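Local coordinates for protein putative phophotriesterase (Proteus mirabilis, PDB 3RHG) that binds two zinc ions in a phosphotriesterase-family active site and probably hydrolyses ester bonds, at residues A[26-31]-A[294-299]; A[31-36]-A[128-133]. All blocks are in the same frame, centred on the assembly; numbering follows the deposited sequence. Where two conformers were deposited one is given.

Contact 1 of 2, residues A[26-31]-A[294-299]; sequences LFNDLS and DVFLKQ. With ZN (zinc ion), chain B; BEZ (benzoic acid), chain D.
Asn28 and Phe296 are joined by a hydrogen bond from the amide ND2 of Asn28 to the backbone O of Phe296, 3.0 Å long and nearly straight at 173°. The acceptor lies in the plane of the Asn28 amide, while the donor sits 18° off the carbonyl plane. Asn28 OD1 is hydrogen-bonded elsewhere, so both ends of this buried amide are engaged, which should hold its rotation. Beside it, in one of two modelled conformers, Leu30 brings its CD1 to the edge of the Phe296 ring, 3.9 Å from CD1 of the phenylalanine. The ring is further confined by its sequence neighbour, Leu297, whose CG sits over the centre of one face. Phe296 CG lies between its own backbone N and carbonyl carbon (chi1 81°), which lets the ring extend to the benzoic acid, with CE2 3.7 Å from BEZ C5. Two residues earlier, Asp294 OD1 binds a zinc ion at 2.4 Å, which His23, His25 and Glu166 also bind, and Asp294 OD2 lies 3.4 Å from BEZ C3. The contact thus ties the loop after the first barrel strand to the loop after the eighth, closing the ring of loops around the metal centre of an amidohydrolase (beta/alpha)8 barrel.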
loop_
_atom_site.group_PDB
_atom_site.type_symbol
_atom_site.label_atom_id
_atom_site.label_comp_id
_atom_site.label_asym_id
_atom_site.label_seq_id
_atom_site.Cartn_x
_atom_site.Cartn_y
_atom_site.Cartn_z
ATOM N N LEU A 26 -13.450 15.513 7.903
ATOM C CA LEU A 26 -13.826 16.280 6.713
ATOM C C LEU A 26 -12.998 17.552 6.605
ATOM O O LEU A 26 -12.452 17.836 5.541
ATOM C CB LEU A 26 -15.320 16.627 6.705
ATOM C CG LEU A 26 -16.219 15.463 6.259
ATOM C CD1 LEU A 26 -16.050 14.269 7.212
ATOM C CD2 LEU A 26 -17.694 15.893 6.148
ATOM N N PHE A 27 -12.933 18.304 7.706
ATOM C CA PHE A 27 -12.181 19.557 7.778
ATOM C C PHE A 27 -11.255 19.515 8.985
ATOM O O PHE A 27 -11.695 19.390 10.140
ATOM C CB PHE A 27 -13.130 20.759 7.843
ATOM C CG PHE A 27 -14.073 20.827 6.669
ATOM C CD1 PHE A 27 -13.623 21.296 5.433
ATOM C CD2 PHE A 27 -15.397 20.405 6.781
ATOM C CE1 PHE A 27 -14.456 21.336 4.333
ATOM C CE2 PHE A 27 -16.244 20.442 5.681
ATOM C CZ PHE A 27 -15.777 20.905 4.452
ATOM N N ASN A 28 -9.959 19.560 8.696
ATOM C CA ASN A 28 -8.939 19.595 9.712
ATOM C C ASN A 28 -7.745 20.329 9.131
ATOM O O ASN A 28 -7.634 20.485 7.915
ATOM C CB ASN A 28 -8.575 18.179 10.207
ATOM C CG ASN A 28 -7.885 17.323 9.133
ATOM O OD1 ASN A 28 -8.257 17.342 7.957
ATOM N ND2 ASN A 28 -6.875 16.573 9.545
ATOM N N ASP A 29 -6.861 20.802 9.995
ATOM C CA ASP A 29 -5.760 21.637 9.541
ATOM C C ASP A 29 -4.623 21.284 10.476
ATOM O O ASP A 29 -4.739 21.483 11.689
ATOM C CB ASP A 29 -6.148 23.121 9.678
ATOM C CG ASP A 29 -5.090 24.071 9.106
ATOM O OD1 ASP A 29 -3.976 23.618 8.775
ATOM O OD2 ASP A 29 -5.372 25.282 9.001
ATOM N N LEU A 30 -3.554 20.717 9.927
ATOM C CA LEU A 30 -2.375 20.370 10.717
ATOM C C LEU A 30 -1.205 21.284 10.368
ATOM O O LEU A 30 -0.032 20.903 10.492
ATOM C CB LEU A 30 -2.001 18.906 10.490
ATOM C CG LEU A 30 -3.171 17.955 10.745
ATOM C CD1 LEU A 30 -2.814 16.545 10.335
ATOM C CD2 LEU A 30 -3.630 18.010 12.208
ATOM N N SER A 31 -1.528 22.496 9.939
ATOM C CA SER A 31 -0.523 23.474 9.495
ATOM C C SER A 31 0.495 23.890 10.536
ATOM O O SER A 31 1.559 24.400 10.184
ATOM C CB SER A 31 -1.215 24.733 8.993
ATOM O OG SER A 31 -1.788 24.508 7.732
ATOM N N ASP A 294 -10.469 7.061 8.687
ATOM C CA ASP A 294 -9.665 8.145 9.270
ATOM C C ASP A 294 -9.015 9.021 8.220
ATOM O O ASP A 294 -7.849 9.393 8.370
ATOM C CB ASP A 294 -8.611 7.615 10.268
ATOM C CG ASP A 294 -8.082 8.701 11.183
ATOM O OD1 ASP A 294 -8.816 9.700 11.399
ATOM O OD2 ASP A 294 -6.919 8.577 11.683
ATOM N N VAL A 295 -9.746 9.364 7.161
ATOM C CA VAL A 295 -9.230 10.347 6.200
ATOM C C VAL A 295 -8.823 11.595 6.984
ATOM O O VAL A 295 -9.637 12.157 7.713
ATOM C CB VAL A 295 -10.267 10.706 5.115
ATOM C CG1 VAL A 295 -9.794 11.922 4.288
ATOM C CG2 VAL A 295 -10.517 9.499 4.213
ATOM N N PHE A 296 -7.568 12.030 6.849
ATOM C CA PHE A 296 -7.124 13.200 7.594
ATOM C C PHE A 296 -6.007 13.945 6.885
ATOM O O PHE A 296 -5.501 14.940 7.411
ATOM C CB PHE A 296 -6.719 12.836 9.036
ATOM C CG PHE A 296 -5.320 12.244 9.184
ATOM C CD1 PHE A 296 -4.281 13.028 9.687
ATOM C CD2 PHE A 296 -5.063 10.897 8.878
ATOM C CE1 PHE A 296 -2.978 12.502 9.847
ATOM C CE2 PHE A 296 -3.774 10.342 9.035
ATOM C CZ PHE A 296 -2.737 11.139 9.539
ATOM N N LEU A 297 -5.651 13.456 5.693
ATOM C CA LEU A 297 -4.597 14.011 4.845
ATOM C C LEU A 297 -5.115 14.065 3.425
ATOM O O LEU A 297 -5.909 13.208 3.030
ATOM C CB LEU A 297 -3.351 13.116 4.876
ATOM C CG LEU A 297 -2.611 12.948 6.206
ATOM C CD1 LEU A 297 -1.640 11.754 6.174
ATOM C CD2 LEU A 297 -1.863 14.269 6.622
ATOM N N LYS A 298 -4.671 15.047 2.644
ATOM C CA LYS A 298 -5.169 15.148 1.283
ATOM C C LYS A 298 -4.785 13.920 0.461
ATOM O O LYS A 298 -5.483 13.564 -0.487
ATOM C CB LYS A 298 -4.693 16.448 0.599
ATOM C CG LYS A 298 -5.259 17.724 1.226
ATOM C CD LYS A 298 -5.008 18.919 0.326
ATOM C CE LYS A 298 -5.458 20.202 0.989
ATOM N NZ LYS A 298 -5.217 21.391 0.107
ATOM N N GLN A 299 -3.659 13.287 0.801
ATOM C CA GLN A 299 -3.201 12.138 0.031
ATOM C C GLN A 299 -4.172 10.959 0.144
ATOM O O GLN A 299 -4.128 10.033 -0.674
ATOM C CB GLN A 299 -1.815 11.685 0.484
ATOM C CG GLN A 299 -1.837 10.921 1.781
ATOM C CD GLN A 299 -0.427 10.681 2.287
ATOM O OE1 GLN A 299 0.173 11.551 2.918
ATOM N NE2 GLN A 299 0.115 9.499 1.997
HETATM ZN ZN ZN B . -8.959 10.787 13.484
HETATM C C BEZ D . -1.055 8.479 14.974
HETATM O O1 BEZ D . -1.339 8.239 16.167
HETATM O O2 BEZ D . 0.027 9.048 14.697
HETATM C C1 BEZ D . -1.990 8.091 13.873
HETATM C C2 BEZ D . -3.263 7.588 14.156
HETATM C C3 BEZ D . -4.123 7.248 13.113
HETATM C C4 BEZ D . -3.709 7.387 11.795
HETATM C C5 BEZ D . -2.435 7.876 11.520
HETATM C C6 BEZ D . -1.572 8.235 12.551
#

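Contact 2 of 2, residues A[31-36]-A[128-133]; sequences SGVVDE and EKFEGK
Val33 and Phe130 are the closest residues along the two backbones, 8.4 Å between their CA atoms, so loop 31-36 and the short helix 128-131 meet through side chains. Both belong to the connections that follow strands of the (beta/alpha)8 barrel, 19-24 and 118-123, and they join near the surface. Val33 points its whole isopropyl group at the end of the Phe130 ring: CG1 approaches CE1 of the phenylalanine at 3.7 Å, and CG2 lies equally near CE1 and CZ. The two side chains cross at about a right angle. Phe130 CG stands beside its backbone N, anti to the carbonyl carbon (chi1 -72°), which carries the far end of the ring to the valine; the ring also meets that of Tyr126, their planes about 55° apart. Lys129 runs out fully extended, and its CE lies 4.2 Å from Val33 CG1. Lys129 NZ, hydrogen-bonded to an unidentified molecule probably from the crystallisation liquor, remains 4.9 Å from Asp35 OD1, a probable weak attraction but not a salt bridge. Gly132, the first residue to leave helical angles after 128-131, has positive phi, and its N donates to Glu128 O at 2.8 Å. Val33 CG2 lies 3.5 Å from Phe130 CE1, obliquely to the ring.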
loop_
_atom_site.group_PDB
_atom_site.type_symbol
_atom_site.label_atom_id
_atom_site.label_comp_id
_atom_site.label_asym_id
_atom_site.label_seq_id
_atom_site.Cartn_x
_atom_site.Cartn_y
_atom_site.Cartn_z
ATOM N N SER A 31 -1.528 22.496 9.939
ATOM C CA SER A 31 -0.523 23.474 9.495
ATOM C C SER A 31 0.495 23.890 10.536
ATOM O O SER A 31 1.559 24.400 10.184
ATOM C CB SER A 31 -1.215 24.733 8.993
ATOM O OG SER A 31 -1.788 24.508 7.732
ATOM N N GLY A 32 0.175 23.701 11.812
ATOM C CA GLY A 32 1.083 24.122 12.883
ATOM C C GLY A 32 2.138 23.085 13.234
ATOM O O GLY A 32 3.008 23.337 14.080
ATOM N N VAL A 33 2.070 21.925 12.577
ATOM C CA VAL A 33 2.968 20.808 12.863
ATOM C C VAL A 33 3.551 20.147 11.601
ATOM O O VAL A 33 3.813 18.938 11.587
ATOM C CB VAL A 33 2.261 19.716 13.723
ATOM C CG1 VAL A 33 2.012 20.233 15.150
ATOM C CG2 VAL A 33 0.935 19.256 13.056
ATOM N N VAL A 34 3.759 20.926 10.541
ATOM C CA VAL A 34 4.450 20.392 9.370
ATOM C C VAL A 34 5.876 20.018 9.793
ATOM O O VAL A 34 6.586 20.823 10.376
ATOM C CB VAL A 34 4.457 21.394 8.188
ATOM C CG1 VAL A 34 5.248 20.832 7.009
ATOM C CG2 VAL A 34 3.019 21.752 7.776
ATOM N N ASP A 35 6.273 18.784 9.518
ATOM C CA ASP A 35 7.574 18.281 9.919
ATOM C C ASP A 35 8.607 18.610 8.850
ATOM O O ASP A 35 8.262 18.754 7.672
ATOM C CB ASP A 35 7.493 16.765 10.146
ATOM C CG ASP A 35 6.830 16.417 11.466
ATOM O OD1 ASP A 35 6.871 17.273 12.379
ATOM O OD2 ASP A 35 6.267 15.308 11.586
ATOM N N GLU A 36 9.868 18.740 9.256
ATOM C CA GLU A 36 10.953 18.866 8.288
ATOM C C GLU A 36 11.071 17.566 7.496
ATOM O O GLU A 36 10.764 16.484 8.010
ATOM C CB GLU A 36 12.283 19.159 8.990
ATOM C CG GLU A 36 12.298 20.446 9.799
ATOM C CD GLU A 36 11.934 21.669 8.975
ATOM O OE1 GLU A 36 12.244 21.701 7.763
ATOM O OE2 GLU A 36 11.337 22.606 9.540
ATOM N N GLU A 128 -1.682 16.550 23.974
ATOM C CA GLU A 128 -1.007 17.731 24.524
ATOM C C GLU A 128 -0.076 18.423 23.512
ATOM O O GLU A 128 0.091 19.648 23.538
ATOM C CB GLU A 128 -0.280 17.371 25.823
ATOM C CG GLU A 128 0.189 18.600 26.575
ATOM C CD GLU A 128 0.779 18.287 27.939
ATOM O OE1 GLU A 128 0.317 17.389 28.662
ATOM O OE2 GLU A 128 1.748 18.965 28.295
ATOM N N LYS A 129 0.500 17.654 22.599
ATOM C CA LYS A 129 1.350 18.232 21.564
ATOM C C LYS A 129 0.632 19.389 20.859
ATOM O O LYS A 129 1.258 20.400 20.494
ATOM C CB LYS A 129 1.744 17.161 20.544
ATOM C CG LYS A 129 2.550 17.682 19.378
ATOM C CD LYS A 129 2.995 16.553 18.441
ATOM C CE LYS A 129 3.815 17.133 17.297
ATOM N NZ LYS A 129 4.101 16.133 16.217
ATOM N N PHE A 130 -0.685 19.233 20.658
ATOM C CA PHE A 130 -1.486 20.249 19.979
ATOM C C PHE A 130 -2.186 21.190 20.966
ATOM O O PHE A 130 -2.343 22.389 20.689
ATOM C CB PHE A 130 -2.559 19.594 19.088
ATOM C CG PHE A 130 -2.010 18.954 17.857
ATOM C CD1 PHE A 130 -2.036 19.632 16.648
ATOM C CD2 PHE A 130 -1.467 17.670 17.905
ATOM C CE1 PHE A 130 -1.521 19.044 15.488
ATOM C CE2 PHE A 130 -0.938 17.081 16.770
ATOM C CZ PHE A 130 -0.977 17.754 15.553
ATOM N N GLU A 131 -2.610 20.649 22.106
ATOM C CA GLU A 131 -3.478 21.385 23.034
ATOM C C GLU A 131 -2.697 22.241 24.039
ATOM O O GLU A 131 -3.204 23.239 24.540
ATOM C CB GLU A 131 -4.426 20.434 23.784
ATOM C CG GLU A 131 -5.408 19.658 22.863
ATOM C CD GLU A 131 -6.502 20.544 22.257
ATOM O OE1 GLU A 131 -6.553 21.764 22.557
ATOM O OE2 GLU A 131 -7.327 20.019 21.469
ATOM N N GLY A 132 -1.476 21.818 24.355
ATOM C CA GLY A 132 -0.688 22.585 25.302
ATOM C C GLY A 132 -1.379 22.757 26.639
ATOM O O GLY A 132 -1.966 21.789 27.190
ATOM N N LYS A 133 -1.316 23.986 27.158
ATOM C CA LYS A 133 -1.886 24.326 28.453
ATOM C C LYS A 133 -3.404 24.163 28.518
ATOM O O LYS A 133 -3.969 24.195 29.607
ATOM C CB LYS A 133 -1.526 25.763 28.870
ATOM C CG LYS A 133 -0.069 26.074 28.929
ATOM C CD LYS A 133 0.103 27.601 29.182
ATOM C CE LYS A 133 1.557 28.042 29.317
ATOM N NZ LYS A 133 2.154 27.640 30.630
#

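Both contacts use the long loop that follows strand 19-24, and they share Ser31. Contact 1 is buried and borders the metal site; contact 2, about 14 Å away between centres, lies at the surface. The loop is therefore held at successive points, first against the loop after strand 289-291 and then against helix 128-131. Their chemistry follows their place: the inner contact pairs a polar side chain with a backbone carbonyl and adds apolar packing next to the benzoic acid, whereas the outer one is apolar, with a lysine at its margin. The two also touch: in one of its two modelled conformers, Leu30 of contact 1 packs its CD2 4.0 Å from Phe130 CE1 of contact 2.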